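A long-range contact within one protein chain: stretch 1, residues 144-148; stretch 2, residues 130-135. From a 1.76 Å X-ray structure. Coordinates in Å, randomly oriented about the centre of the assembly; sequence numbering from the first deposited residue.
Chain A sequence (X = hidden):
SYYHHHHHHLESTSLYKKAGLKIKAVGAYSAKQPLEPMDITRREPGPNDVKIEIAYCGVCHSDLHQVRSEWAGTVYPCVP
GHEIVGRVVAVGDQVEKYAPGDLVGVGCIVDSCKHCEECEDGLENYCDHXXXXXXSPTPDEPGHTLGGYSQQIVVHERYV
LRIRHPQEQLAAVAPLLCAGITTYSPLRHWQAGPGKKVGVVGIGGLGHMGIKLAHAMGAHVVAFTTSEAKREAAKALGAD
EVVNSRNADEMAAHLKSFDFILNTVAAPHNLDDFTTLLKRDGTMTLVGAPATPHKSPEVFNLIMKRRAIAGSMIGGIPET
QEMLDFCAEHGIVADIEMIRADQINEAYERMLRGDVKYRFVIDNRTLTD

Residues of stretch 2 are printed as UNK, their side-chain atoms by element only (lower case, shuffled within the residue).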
# COMPACT_ATOMS: atom_id res chain seq x y z
N HIS A 144 27.98 -21.47 -4.88
CA HIS A 144 26.63 -21.01 -4.61
C HIS A 144 26.00 -21.97 -3.59
O HIS A 144 26.38 -23.13 -3.51
CB HIS A 144 25.79 -20.96 -5.89
CG HIS A 144 25.70 -22.26 -6.62
ND1 HIS A 144 26.77 -22.81 -7.30
CD2 HIS A 144 24.67 -23.12 -6.78
CE1 HIS A 144 26.40 -23.95 -7.84
NE2 HIS A 144 25.13 -24.17 -7.54
N THR A 145 25.05 -21.46 -2.82
CA THR A 145 24.42 -22.28 -1.79
C THR A 145 23.55 -23.42 -2.30
O THR A 145 22.83 -23.29 -3.28
CB THR A 145 23.58 -21.39 -0.83
OG1 THR A 145 22.67 -20.59 -1.59
CG2 THR A 145 24.49 -20.47 -0.02
N LEU A 146 23.66 -24.56 -1.62
CA LEU A 146 22.89 -25.75 -1.95
C LEU A 146 21.90 -25.95 -0.80
O LEU A 146 22.29 -25.93 0.37
CB LEU A 146 23.83 -26.95 -2.07
CG LEU A 146 24.95 -26.74 -3.09
CD1 LEU A 146 25.90 -27.93 -3.08
CD2 LEU A 146 24.36 -26.53 -4.48
N GLY A 147 20.63 -26.13 -1.15
CA GLY A 147 19.57 -26.26 -0.16
C GLY A 147 19.33 -27.52 0.66
O GLY A 147 20.20 -28.37 0.83
N GLY A 148 18.10 -27.61 1.17
CA GLY A 148 17.70 -28.71 2.03
C GLY A 148 17.34 -30.06 1.44
O GLY A 148 16.99 -30.97 2.20
N UNK A 130 21.43 -10.46 1.51
CA UNK A 130 21.03 -11.67 2.20
C UNK A 130 21.45 -12.89 1.37
O UNK A 130 21.31 -12.89 0.14
c UNK A 130 16.76 -13.53 1.67
c UNK A 130 18.97 -12.88 3.15
c UNK A 130 19.52 -11.67 2.41
s UNK A 130 18.39 -14.16 2.03
N UNK A 131 21.99 -13.90 2.04
CA UNK A 131 22.41 -15.12 1.37
C UNK A 131 21.28 -16.14 1.51
O UNK A 131 20.97 -16.59 2.61
c UNK A 131 24.07 -17.03 1.33
o UNK A 131 24.77 -14.79 1.89
c UNK A 131 23.68 -15.72 2.02
N UNK A 132 20.67 -16.49 0.38
CA UNK A 132 19.58 -17.45 0.40
C UNK A 132 20.08 -18.87 0.62
O UNK A 132 21.20 -19.21 0.24
N UNK A 133 19.23 -19.70 1.21
CA UNK A 133 19.57 -21.08 1.49
C UNK A 133 20.04 -21.81 0.23
O UNK A 133 20.84 -22.73 0.32
c UNK A 133 18.71 -23.19 2.58
c UNK A 133 18.36 -21.78 2.13
o UNK A 133 17.97 -21.01 3.28
N UNK A 134 19.53 -21.39 -0.92
CA UNK A 134 20.00 -21.95 -2.18
C UNK A 134 20.06 -20.89 -3.27
O UNK A 134 19.28 -19.93 -3.27
c UNK A 134 15.37 -23.25 -2.10
c UNK A 134 17.18 -22.23 -3.94
o UNK A 134 13.56 -22.43 -3.41
c UNK A 134 16.74 -23.42 -1.91
c UNK A 134 14.91 -22.58 -3.22
c UNK A 134 15.81 -22.06 -4.14
c UNK A 134 19.14 -23.16 -2.63
c UNK A 134 17.66 -22.91 -2.82
N UNK A 135 21.03 -21.05 -4.17
CA UNK A 135 21.26 -20.17 -5.31
C UNK A 135 21.97 -18.84 -5.06
O UNK A 135 22.00 -17.97 -5.93
o UNK A 135 19.87 -18.31 -7.87
c UNK A 135 19.95 -19.88 -6.05
c UNK A 135 20.17 -19.45 -7.49
n UNK A 135 20.72 -20.35 -8.29
O HOH W 1 22.62 -23.71 2.10

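Position 130 carries three carbons and one sulfur in an unbranched chain, the sulfur sitting between the second carbon and a terminal one. None of these atoms touches stretch 1, so the residue plays no part in the contact. A thioether of this kind is methionine, M130; its closest approach is SD to OG1 of T145, 8.5 Å.

Position 131 has one carbon that bears both an oxygen and a second carbon. The bond from CA to CB points sideways, and the terminal carbon lies 3.7 Å from CG2 of T145. A beta-branched side chain with a hydroxyl and a methyl is threonine, T131, and the approach is methyl to methyl, its CG2 against CG2 of T145.

Position 132 has no side-chain atoms. What it offers is backbone: the O of 132 accepts a hydrogen bond from OG1 of T145 at 2.7 Å. The residue is glycine, G132.

Position 133 again shows one carbon carrying an oxygen and a carbon. Here the CA-to-CB bond points away from stretch 1, and the backbone does the work: the O of 133 lies 3.3 Å from CB of T145, and a water bridges the two stretches, its oxygen donating to the O of 133 at 2.7 Å and to L146 O at 2.8 Å. This too is threonine, T133, and its OG1 is satisfied elsewhere in the structure. T133 O and L146 O, 3.5 Å apart, are both acceptors and cannot bond each other; the water reconciles them.

Position 134 has one carbon leading to a six-carbon ring that bears an oxygen. The CB of 134 is 3.6 Å from N of G147, while the end of the side chain leads away. This is tyrosine, Y134. An ideal CB on G147 would stand 3.1 Å from CD2 of Y134, a tight fit that the glycine avoids.

Position 135 has two carbons, the second carrying one oxygen and one nitrogen. Its CB points away, and the firm link is again backbone: the N of 135 donates to O of T145 at 3.0 Å, with a nearly straight angle of 165°. That is asparagine, N135.

The contact is built around T145, whose CB points toward stretch 2. Its hydroxyl donates to G132 O, its carbonyl receives the amide of N135, and its methyl meets T131. T145 O also lies 3.3 Å from CA of Y134 in a CA-H...O contact. For a designer the rule is economical: one threonine pointed toward the other stretch reads its backbone where a short strand passes into a loop, a glycine leaves room beside a ring, and a water pairs two acceptors.

Stretch 2, residues 130-135: MTGTYN
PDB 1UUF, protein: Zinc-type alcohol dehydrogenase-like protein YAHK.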